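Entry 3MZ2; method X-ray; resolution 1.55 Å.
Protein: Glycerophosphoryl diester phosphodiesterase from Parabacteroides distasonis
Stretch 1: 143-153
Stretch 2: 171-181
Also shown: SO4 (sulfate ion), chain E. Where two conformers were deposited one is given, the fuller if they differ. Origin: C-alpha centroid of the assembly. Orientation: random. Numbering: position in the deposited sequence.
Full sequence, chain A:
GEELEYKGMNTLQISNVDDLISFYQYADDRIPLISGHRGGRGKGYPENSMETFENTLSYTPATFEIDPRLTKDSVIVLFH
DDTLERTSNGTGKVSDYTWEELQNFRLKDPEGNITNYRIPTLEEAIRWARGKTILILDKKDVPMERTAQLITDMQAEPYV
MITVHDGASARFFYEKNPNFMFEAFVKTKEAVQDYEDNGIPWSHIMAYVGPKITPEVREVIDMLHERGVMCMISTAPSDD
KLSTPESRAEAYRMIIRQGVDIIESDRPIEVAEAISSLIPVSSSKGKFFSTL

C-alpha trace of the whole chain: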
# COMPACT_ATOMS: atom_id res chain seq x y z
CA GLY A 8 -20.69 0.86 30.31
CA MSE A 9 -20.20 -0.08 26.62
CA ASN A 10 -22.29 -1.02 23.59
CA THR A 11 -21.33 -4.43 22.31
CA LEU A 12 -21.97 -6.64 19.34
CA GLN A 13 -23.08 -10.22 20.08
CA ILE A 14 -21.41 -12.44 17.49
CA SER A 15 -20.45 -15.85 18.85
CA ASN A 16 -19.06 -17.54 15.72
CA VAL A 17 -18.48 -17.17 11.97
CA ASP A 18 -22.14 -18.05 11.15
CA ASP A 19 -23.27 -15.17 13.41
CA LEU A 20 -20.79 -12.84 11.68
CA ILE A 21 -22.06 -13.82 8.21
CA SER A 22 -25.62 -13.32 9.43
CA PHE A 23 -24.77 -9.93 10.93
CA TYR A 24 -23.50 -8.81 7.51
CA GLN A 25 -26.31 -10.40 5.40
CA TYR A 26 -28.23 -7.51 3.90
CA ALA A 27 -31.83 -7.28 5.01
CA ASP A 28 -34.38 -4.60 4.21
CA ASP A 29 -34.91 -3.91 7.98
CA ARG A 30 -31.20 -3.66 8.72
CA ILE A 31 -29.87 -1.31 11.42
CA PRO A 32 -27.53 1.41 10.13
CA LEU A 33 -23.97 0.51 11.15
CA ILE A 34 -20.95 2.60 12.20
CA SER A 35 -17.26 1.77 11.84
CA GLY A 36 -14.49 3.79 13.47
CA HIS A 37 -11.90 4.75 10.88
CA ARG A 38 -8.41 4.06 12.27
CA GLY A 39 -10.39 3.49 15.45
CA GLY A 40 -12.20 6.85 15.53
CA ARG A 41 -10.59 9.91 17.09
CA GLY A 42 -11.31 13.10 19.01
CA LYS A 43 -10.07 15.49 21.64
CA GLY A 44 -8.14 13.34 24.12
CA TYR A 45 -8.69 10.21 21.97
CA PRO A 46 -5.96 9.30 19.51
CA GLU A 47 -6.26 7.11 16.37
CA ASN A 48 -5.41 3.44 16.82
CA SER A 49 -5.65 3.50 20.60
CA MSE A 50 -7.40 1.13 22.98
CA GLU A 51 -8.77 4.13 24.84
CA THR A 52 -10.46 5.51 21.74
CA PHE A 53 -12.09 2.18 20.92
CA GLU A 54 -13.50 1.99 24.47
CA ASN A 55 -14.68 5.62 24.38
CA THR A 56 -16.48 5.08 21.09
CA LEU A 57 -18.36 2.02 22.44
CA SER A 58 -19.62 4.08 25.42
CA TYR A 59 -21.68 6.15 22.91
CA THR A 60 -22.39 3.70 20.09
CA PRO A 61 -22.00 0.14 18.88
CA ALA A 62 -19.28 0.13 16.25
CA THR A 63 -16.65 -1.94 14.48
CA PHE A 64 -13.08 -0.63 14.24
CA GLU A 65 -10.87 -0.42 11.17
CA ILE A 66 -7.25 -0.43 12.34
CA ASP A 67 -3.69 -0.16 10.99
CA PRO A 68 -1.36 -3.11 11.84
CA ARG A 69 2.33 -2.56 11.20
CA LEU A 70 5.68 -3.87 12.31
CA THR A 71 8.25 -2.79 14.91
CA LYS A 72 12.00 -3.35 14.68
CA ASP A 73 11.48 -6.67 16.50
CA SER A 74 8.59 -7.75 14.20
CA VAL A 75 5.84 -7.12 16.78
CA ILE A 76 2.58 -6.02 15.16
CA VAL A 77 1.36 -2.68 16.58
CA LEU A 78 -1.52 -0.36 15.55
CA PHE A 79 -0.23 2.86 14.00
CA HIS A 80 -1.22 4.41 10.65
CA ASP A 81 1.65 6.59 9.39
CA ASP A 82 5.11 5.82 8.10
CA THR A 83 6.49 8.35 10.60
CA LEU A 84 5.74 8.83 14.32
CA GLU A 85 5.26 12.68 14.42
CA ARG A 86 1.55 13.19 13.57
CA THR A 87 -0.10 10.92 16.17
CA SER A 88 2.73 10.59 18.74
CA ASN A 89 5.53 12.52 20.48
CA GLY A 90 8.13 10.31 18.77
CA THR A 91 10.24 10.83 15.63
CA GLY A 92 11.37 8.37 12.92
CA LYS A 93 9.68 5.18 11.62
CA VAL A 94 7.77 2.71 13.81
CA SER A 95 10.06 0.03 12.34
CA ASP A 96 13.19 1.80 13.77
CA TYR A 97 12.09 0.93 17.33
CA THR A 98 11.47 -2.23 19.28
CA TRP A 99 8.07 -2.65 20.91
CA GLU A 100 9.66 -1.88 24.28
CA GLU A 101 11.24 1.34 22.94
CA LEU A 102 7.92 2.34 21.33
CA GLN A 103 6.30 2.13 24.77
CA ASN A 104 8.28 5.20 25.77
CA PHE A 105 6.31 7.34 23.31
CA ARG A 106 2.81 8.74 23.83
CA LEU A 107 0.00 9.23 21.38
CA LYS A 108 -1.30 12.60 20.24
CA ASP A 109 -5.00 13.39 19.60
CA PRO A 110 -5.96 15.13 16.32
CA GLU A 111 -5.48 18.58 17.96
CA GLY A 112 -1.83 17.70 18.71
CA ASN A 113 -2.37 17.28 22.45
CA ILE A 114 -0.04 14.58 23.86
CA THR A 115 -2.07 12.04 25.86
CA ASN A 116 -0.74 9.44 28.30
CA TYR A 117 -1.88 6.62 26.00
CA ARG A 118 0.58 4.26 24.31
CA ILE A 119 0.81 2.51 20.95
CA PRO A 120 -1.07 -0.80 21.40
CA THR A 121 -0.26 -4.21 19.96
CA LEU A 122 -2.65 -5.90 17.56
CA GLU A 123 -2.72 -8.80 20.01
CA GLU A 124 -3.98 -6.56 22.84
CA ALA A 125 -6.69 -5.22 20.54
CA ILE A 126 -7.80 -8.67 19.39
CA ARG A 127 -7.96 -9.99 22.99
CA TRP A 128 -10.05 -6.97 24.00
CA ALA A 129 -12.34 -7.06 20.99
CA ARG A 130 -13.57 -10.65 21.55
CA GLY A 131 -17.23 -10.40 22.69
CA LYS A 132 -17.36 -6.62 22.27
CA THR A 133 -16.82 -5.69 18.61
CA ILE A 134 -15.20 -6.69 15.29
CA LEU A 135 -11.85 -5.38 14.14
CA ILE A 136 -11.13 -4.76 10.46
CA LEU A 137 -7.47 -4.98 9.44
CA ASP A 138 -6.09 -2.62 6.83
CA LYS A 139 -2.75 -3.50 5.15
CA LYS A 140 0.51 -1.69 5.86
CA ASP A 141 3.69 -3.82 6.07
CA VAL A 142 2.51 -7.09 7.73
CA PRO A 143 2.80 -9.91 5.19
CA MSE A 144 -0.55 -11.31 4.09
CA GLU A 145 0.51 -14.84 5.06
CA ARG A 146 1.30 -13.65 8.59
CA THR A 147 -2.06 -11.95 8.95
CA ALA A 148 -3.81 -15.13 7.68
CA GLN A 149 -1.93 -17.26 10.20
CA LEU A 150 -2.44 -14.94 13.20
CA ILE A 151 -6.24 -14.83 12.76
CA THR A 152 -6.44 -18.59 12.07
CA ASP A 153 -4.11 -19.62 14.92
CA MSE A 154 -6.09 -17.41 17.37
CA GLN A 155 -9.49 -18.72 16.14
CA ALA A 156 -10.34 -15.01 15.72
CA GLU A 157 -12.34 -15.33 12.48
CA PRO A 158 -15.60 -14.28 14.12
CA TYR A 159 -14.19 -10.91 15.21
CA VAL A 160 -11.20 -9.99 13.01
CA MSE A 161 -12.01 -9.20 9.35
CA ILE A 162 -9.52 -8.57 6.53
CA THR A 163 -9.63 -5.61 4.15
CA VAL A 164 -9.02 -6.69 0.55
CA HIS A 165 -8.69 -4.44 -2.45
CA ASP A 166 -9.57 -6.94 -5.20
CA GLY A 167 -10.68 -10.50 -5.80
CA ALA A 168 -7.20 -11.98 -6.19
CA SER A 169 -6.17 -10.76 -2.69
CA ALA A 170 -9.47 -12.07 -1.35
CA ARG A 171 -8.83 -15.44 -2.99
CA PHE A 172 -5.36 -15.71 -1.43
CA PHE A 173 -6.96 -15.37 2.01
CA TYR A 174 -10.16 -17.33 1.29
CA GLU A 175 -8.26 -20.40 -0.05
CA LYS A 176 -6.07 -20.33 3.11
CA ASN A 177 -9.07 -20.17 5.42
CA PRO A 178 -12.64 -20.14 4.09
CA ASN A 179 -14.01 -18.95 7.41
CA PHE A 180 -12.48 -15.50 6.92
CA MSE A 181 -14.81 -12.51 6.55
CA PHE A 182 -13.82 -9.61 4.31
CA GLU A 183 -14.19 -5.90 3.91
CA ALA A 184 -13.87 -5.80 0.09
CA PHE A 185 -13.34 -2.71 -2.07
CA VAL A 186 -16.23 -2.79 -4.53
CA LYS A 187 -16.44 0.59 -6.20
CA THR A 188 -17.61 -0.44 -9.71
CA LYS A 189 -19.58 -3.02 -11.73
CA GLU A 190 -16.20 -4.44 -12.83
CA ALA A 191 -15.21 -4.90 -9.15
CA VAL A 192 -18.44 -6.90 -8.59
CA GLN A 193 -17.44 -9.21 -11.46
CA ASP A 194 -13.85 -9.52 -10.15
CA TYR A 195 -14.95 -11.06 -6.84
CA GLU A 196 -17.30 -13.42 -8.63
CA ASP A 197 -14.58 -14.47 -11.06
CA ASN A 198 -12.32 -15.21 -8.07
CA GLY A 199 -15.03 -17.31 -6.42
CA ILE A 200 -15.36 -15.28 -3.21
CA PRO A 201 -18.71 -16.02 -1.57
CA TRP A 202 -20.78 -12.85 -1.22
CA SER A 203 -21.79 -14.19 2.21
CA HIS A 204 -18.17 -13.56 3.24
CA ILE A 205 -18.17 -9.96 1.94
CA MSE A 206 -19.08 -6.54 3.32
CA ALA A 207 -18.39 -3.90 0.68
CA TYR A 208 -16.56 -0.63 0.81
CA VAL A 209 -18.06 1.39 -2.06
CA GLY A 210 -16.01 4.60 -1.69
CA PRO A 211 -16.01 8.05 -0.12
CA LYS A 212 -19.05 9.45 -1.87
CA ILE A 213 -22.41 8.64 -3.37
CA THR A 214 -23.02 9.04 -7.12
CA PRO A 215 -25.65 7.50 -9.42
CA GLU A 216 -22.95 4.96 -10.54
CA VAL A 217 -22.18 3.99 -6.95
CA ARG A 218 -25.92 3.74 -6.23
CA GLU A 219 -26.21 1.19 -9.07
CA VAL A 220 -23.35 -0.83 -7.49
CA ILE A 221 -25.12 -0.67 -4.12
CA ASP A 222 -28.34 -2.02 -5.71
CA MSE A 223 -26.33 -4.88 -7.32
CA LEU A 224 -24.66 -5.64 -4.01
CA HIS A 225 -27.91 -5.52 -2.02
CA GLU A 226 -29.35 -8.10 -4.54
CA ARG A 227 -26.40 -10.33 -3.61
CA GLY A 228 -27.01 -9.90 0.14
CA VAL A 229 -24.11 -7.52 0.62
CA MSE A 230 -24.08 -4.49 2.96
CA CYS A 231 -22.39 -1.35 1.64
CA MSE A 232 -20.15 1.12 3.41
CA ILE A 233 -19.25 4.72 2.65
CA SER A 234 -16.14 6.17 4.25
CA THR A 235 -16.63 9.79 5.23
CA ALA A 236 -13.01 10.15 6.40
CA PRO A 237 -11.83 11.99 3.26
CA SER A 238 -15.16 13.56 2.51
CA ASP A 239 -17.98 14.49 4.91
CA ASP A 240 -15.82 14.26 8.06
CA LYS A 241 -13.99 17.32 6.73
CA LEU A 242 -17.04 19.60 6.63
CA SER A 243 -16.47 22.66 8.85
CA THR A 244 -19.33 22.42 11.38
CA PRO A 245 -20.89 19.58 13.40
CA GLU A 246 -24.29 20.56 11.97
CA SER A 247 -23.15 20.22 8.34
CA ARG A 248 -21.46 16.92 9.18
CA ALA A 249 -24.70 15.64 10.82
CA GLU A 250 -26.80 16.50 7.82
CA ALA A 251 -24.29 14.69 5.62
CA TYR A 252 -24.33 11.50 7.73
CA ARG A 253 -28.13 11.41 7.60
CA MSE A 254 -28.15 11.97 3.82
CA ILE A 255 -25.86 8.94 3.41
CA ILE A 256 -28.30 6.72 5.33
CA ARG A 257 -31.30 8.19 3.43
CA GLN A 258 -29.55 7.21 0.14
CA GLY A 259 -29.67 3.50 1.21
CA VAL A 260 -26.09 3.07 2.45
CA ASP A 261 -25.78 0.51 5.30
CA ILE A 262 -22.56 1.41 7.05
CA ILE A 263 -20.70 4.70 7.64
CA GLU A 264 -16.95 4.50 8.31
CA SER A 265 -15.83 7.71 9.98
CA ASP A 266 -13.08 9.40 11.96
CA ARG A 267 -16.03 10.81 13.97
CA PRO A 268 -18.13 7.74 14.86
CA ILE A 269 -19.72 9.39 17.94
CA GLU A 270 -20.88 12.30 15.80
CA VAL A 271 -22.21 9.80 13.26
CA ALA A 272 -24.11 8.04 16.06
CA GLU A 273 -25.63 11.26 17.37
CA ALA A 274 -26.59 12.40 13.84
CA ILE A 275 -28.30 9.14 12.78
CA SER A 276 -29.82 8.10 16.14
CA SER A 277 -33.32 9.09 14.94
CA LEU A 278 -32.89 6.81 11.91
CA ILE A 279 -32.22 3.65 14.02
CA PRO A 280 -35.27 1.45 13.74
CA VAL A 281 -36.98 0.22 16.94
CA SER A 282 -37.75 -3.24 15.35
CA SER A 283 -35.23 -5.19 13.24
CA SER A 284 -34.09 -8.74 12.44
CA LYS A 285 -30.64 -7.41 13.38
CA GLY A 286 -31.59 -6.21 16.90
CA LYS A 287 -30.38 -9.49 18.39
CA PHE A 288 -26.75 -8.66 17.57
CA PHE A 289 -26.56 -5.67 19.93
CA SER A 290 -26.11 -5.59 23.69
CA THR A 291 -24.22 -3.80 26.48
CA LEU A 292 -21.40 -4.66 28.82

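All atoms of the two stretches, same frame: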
# COMPACT_ATOMS: atom_id res chain seq x y z
N PRO A 143 3.09 -9.03 6.31
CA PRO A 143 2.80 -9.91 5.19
C PRO A 143 1.43 -10.56 5.30
O PRO A 143 1.03 -10.94 6.40
CB PRO A 143 3.92 -10.97 5.26
CG PRO A 143 5.04 -10.32 6.10
CD PRO A 143 4.30 -9.44 7.06
N MSE A 144 0.75 -10.64 4.16
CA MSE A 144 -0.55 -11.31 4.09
C MSE A 144 -0.55 -12.70 4.69
O MSE A 144 -1.50 -13.05 5.37
CB MSE A 144 -1.06 -11.39 2.66
CG MSE A 144 -0.16 -12.16 1.73
SE MSE A 144 -0.72 -11.92 -0.12
CE MSE A 144 -1.19 -10.03 -0.01
N GLU A 145 0.48 -13.50 4.45
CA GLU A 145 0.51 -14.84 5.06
C GLU A 145 0.53 -14.77 6.59
O GLU A 145 -0.08 -15.60 7.25
CB GLU A 145 1.67 -15.68 4.51
CG GLU A 145 1.79 -17.12 5.06
CD GLU A 145 0.97 -18.17 4.29
OE1 GLU A 145 0.58 -17.94 3.13
OE2 GLU A 145 0.73 -19.26 4.86
N ARG A 146 1.22 -13.78 7.14
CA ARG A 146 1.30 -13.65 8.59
C ARG A 146 -0.05 -13.29 9.16
O ARG A 146 -0.48 -13.84 10.19
CB ARG A 146 2.31 -12.56 9.02
CG ARG A 146 2.59 -12.65 10.51
CD ARG A 146 3.77 -11.88 10.93
NE ARG A 146 3.71 -11.72 12.37
CZ ARG A 146 4.55 -10.98 13.05
NH1 ARG A 146 5.55 -10.34 12.43
NH2 ARG A 146 4.40 -10.88 14.35
N THR A 147 -0.72 -12.35 8.51
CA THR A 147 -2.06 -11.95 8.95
C THR A 147 -3.01 -13.17 8.90
O THR A 147 -3.77 -13.40 9.85
CB THR A 147 -2.56 -10.84 8.07
OG1 THR A 147 -1.67 -9.73 8.22
CG2 THR A 147 -4.07 -10.48 8.41
N ALA A 148 -2.99 -13.90 7.78
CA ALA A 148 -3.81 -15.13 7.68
C ALA A 148 -3.55 -16.07 8.85
O ALA A 148 -4.48 -16.59 9.48
CB ALA A 148 -3.62 -15.85 6.33
N GLN A 149 -2.27 -16.29 9.16
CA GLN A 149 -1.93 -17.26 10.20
C GLN A 149 -2.31 -16.76 11.60
O GLN A 149 -2.76 -17.55 12.45
CB GLN A 149 -0.45 -17.59 10.13
CG GLN A 149 -0.11 -18.42 8.89
CD GLN A 149 1.37 -18.42 8.53
OE1 GLN A 149 2.15 -17.60 9.03
NE2 GLN A 149 1.76 -19.35 7.65
N LEU A 150 -2.11 -15.48 11.87
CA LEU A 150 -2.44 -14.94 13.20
C LEU A 150 -3.92 -15.12 13.49
O LEU A 150 -4.30 -15.57 14.55
CB LEU A 150 -2.09 -13.45 13.31
CG LEU A 150 -2.32 -12.83 14.70
CD1 LEU A 150 -1.52 -13.52 15.78
CD2 LEU A 150 -1.97 -11.33 14.65
N ILE A 151 -4.78 -14.73 12.54
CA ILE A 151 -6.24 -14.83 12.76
C ILE A 151 -6.67 -16.32 12.91
O ILE A 151 -7.45 -16.69 13.82
CB ILE A 151 -7.03 -14.18 11.63
CG1 ILE A 151 -6.73 -12.68 11.61
CG2 ILE A 151 -8.53 -14.38 11.81
CD1 ILE A 151 -7.27 -11.94 10.32
N THR A 152 -6.12 -17.19 12.05
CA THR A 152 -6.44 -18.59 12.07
C THR A 152 -5.97 -19.25 13.36
O THR A 152 -6.72 -19.98 14.01
CB THR A 152 -5.89 -19.34 10.86
OG1 THR A 152 -6.39 -18.70 9.68
CG2 THR A 152 -6.34 -20.85 10.85
N ASP A 153 -4.71 -18.98 13.72
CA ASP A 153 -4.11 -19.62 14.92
C ASP A 153 -4.86 -19.22 16.20
O ASP A 153 -4.97 -20.01 17.14
CB ASP A 153 -2.65 -19.20 15.12
CG ASP A 153 -1.67 -19.78 14.05
OD1 ASP A 153 -2.04 -20.59 13.17
OD2 ASP A 153 -0.49 -19.38 14.13
N ARG A 171 -8.98 -14.01 -2.75
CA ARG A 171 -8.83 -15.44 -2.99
C ARG A 171 -7.61 -16.01 -2.26
O ARG A 171 -7.67 -17.12 -1.73
CB ARG A 171 -8.76 -15.71 -4.49
CG ARG A 171 -8.60 -17.18 -4.85
CD ARG A 171 -9.13 -17.43 -6.23
NE ARG A 171 -8.17 -17.01 -7.25
CZ ARG A 171 -7.15 -17.78 -7.66
NH1 ARG A 171 -6.95 -18.99 -7.14
NH2 ARG A 171 -6.33 -17.36 -8.61
N PHE A 172 -6.50 -15.28 -2.22
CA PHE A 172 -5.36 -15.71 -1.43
C PHE A 172 -5.82 -16.07 -0.01
O PHE A 172 -5.55 -17.18 0.49
CB PHE A 172 -4.31 -14.60 -1.29
CG PHE A 172 -3.24 -14.94 -0.29
CD1 PHE A 172 -2.18 -15.79 -0.64
CD2 PHE A 172 -3.31 -14.46 1.02
CE1 PHE A 172 -1.21 -16.13 0.30
CE2 PHE A 172 -2.35 -14.81 1.95
CZ PHE A 172 -1.29 -15.63 1.58
N PHE A 173 -6.52 -15.13 0.65
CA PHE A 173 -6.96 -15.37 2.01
C PHE A 173 -8.02 -16.46 2.10
O PHE A 173 -7.96 -17.31 3.00
CB PHE A 173 -7.51 -14.08 2.64
CG PHE A 173 -6.46 -13.10 3.01
CD1 PHE A 173 -5.66 -13.32 4.12
CD2 PHE A 173 -6.25 -11.96 2.24
CE1 PHE A 173 -4.68 -12.37 4.49
CE2 PHE A 173 -5.27 -11.01 2.62
CZ PHE A 173 -4.49 -11.24 3.73
N TYR A 174 -9.01 -16.42 1.19
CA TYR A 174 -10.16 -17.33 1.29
C TYR A 174 -9.74 -18.83 1.11
O TYR A 174 -10.23 -19.70 1.82
CB TYR A 174 -11.24 -16.92 0.29
CG TYR A 174 -12.42 -17.83 0.32
CD1 TYR A 174 -13.34 -17.79 1.34
CD2 TYR A 174 -12.59 -18.81 -0.67
CE1 TYR A 174 -14.42 -18.69 1.37
CE2 TYR A 174 -13.65 -19.69 -0.61
CZ TYR A 174 -14.55 -19.62 0.39
OH TYR A 174 -15.58 -20.53 0.45
N GLU A 175 -8.80 -19.07 0.21
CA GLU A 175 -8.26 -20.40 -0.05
C GLU A 175 -7.47 -20.87 1.17
O GLU A 175 -7.50 -22.06 1.48
CB GLU A 175 -7.44 -20.43 -1.36
CG GLU A 175 -8.39 -20.25 -2.58
CD GLU A 175 -7.77 -20.49 -3.93
OE1 GLU A 175 -6.53 -20.60 -3.98
OE2 GLU A 175 -8.56 -20.54 -4.93
N LYS A 176 -6.81 -19.95 1.89
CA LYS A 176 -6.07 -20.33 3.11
C LYS A 176 -6.99 -20.64 4.27
O LYS A 176 -6.72 -21.52 5.09
CB LYS A 176 -5.11 -19.23 3.55
CG LYS A 176 -3.84 -19.18 2.77
CD LYS A 176 -2.81 -18.32 3.44
N ASN A 177 -8.09 -19.91 4.35
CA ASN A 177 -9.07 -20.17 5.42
C ASN A 177 -10.45 -19.66 5.00
O ASN A 177 -10.74 -18.46 5.02
CB ASN A 177 -8.63 -19.51 6.72
CG ASN A 177 -9.59 -19.81 7.89
OD1 ASN A 177 -10.66 -20.36 7.71
ND2 ASN A 177 -9.17 -19.43 9.07
N PRO A 178 -11.33 -20.60 4.60
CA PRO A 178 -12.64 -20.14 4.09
C PRO A 178 -13.61 -19.60 5.11
O PRO A 178 -14.74 -19.24 4.75
CB PRO A 178 -13.22 -21.42 3.45
CG PRO A 178 -12.59 -22.51 4.22
CD PRO A 178 -11.18 -22.06 4.43
N ASN A 179 -13.22 -19.58 6.37
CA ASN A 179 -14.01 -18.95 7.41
C ASN A 179 -13.69 -17.47 7.58
O ASN A 179 -14.30 -16.80 8.39
CB ASN A 179 -13.82 -19.71 8.72
CG ASN A 179 -14.45 -21.11 8.70
OD1 ASN A 179 -15.50 -21.33 8.07
ND2 ASN A 179 -13.76 -22.06 9.27
N PHE A 180 -12.74 -16.94 6.82
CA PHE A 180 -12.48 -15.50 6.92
C PHE A 180 -13.65 -14.66 6.39
O PHE A 180 -14.33 -15.03 5.40
CB PHE A 180 -11.26 -15.12 6.11
CG PHE A 180 -9.92 -15.54 6.65
CD1 PHE A 180 -9.62 -15.54 8.02
CD2 PHE A 180 -8.90 -15.83 5.76
CE1 PHE A 180 -8.35 -15.95 8.46
CE2 PHE A 180 -7.64 -16.19 6.18
CZ PHE A 180 -7.36 -16.23 7.52
N MSE A 181 -13.84 -13.51 7.00
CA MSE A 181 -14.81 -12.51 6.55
C MSE A 181 -14.05 -11.31 6.04
O MSE A 181 -13.07 -10.91 6.67
CB MSE A 181 -15.73 -12.15 7.69
CG MSE A 181 -16.79 -11.11 7.49
SE MSE A 181 -18.39 -11.92 6.72
CE MSE A 181 -18.91 -10.40 5.65
S SO4 E . 2.66 -9.78 1.01
O1 SO4 E . 3.70 -8.87 0.55
O2 SO4 E . 1.62 -9.08 1.77
O3 SO4 E . 2.01 -10.42 -0.13
O4 SO4 E . 3.30 -10.78 1.85

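The selenium of Met144, a selenomethionine, sits squarely over one face of the Phe172 ring: SE lies 3.8 Å from the centroid of the six ring carbons (CG to CZ) and only 10° off the ring normal, so the large, polarisable atom meets the aromatic π cloud head-on. The p, t, p rotamer of Met144 curls the chain across the ring, bringing its CG to 3.4 Å from Phe172 CE2. Behind this contact, helix 144-153 and helix 171-176 run in roughly the same direction, 35° apart, with axes no closer than 10.4 Å. That spacing leaves room for aromatic rings, and small Ala148 lies where the backbones come near, its CA 6.5 Å from Phe173 CA. The CA-to-CB bond of Phe173 points sideways to the first stretch, but its ring reaches across: CZ packs 3.6 Å from Met144 CB, and CD1 lies 3.9 Å from Ala148 CB, which meets the ring at its edge. Glu145 OE1 approaches the edge of the Phe172 ring, 3.4 Å from CZ, where the C-H groups carry slight positive charge; the same OE1 is 3.4 Å from Lys176 CD, beyond which the lysine is not modelled. Farther along, Asn177 leaves helical geometry and opens a type I turn to Phe180, closed by Phe180 N to Asn177 O at 3.1 Å. The turn helps bring the Phe180 ring back to the first helix, where CE1 touches Ile151 CG2 at 3.7 Å and CZ touches Ala148 CB at 3.9 Å. One hydrogen bond joins the stretches: Asn177 ND2 donates to Thr152 OG1 at 2.9 Å, while Thr152 OG1 in turn donates a hydrogen bond to Ala148 O, also at 2.9 Å. Thr152 thus links the two hydrogen bonds beside the apolar contacts. At the opposite end of helix 144-153, a sulfate, probably from the crystallisation liquor, accepts a hydrogen bond from Met144 N through O2 at 3.0 Å.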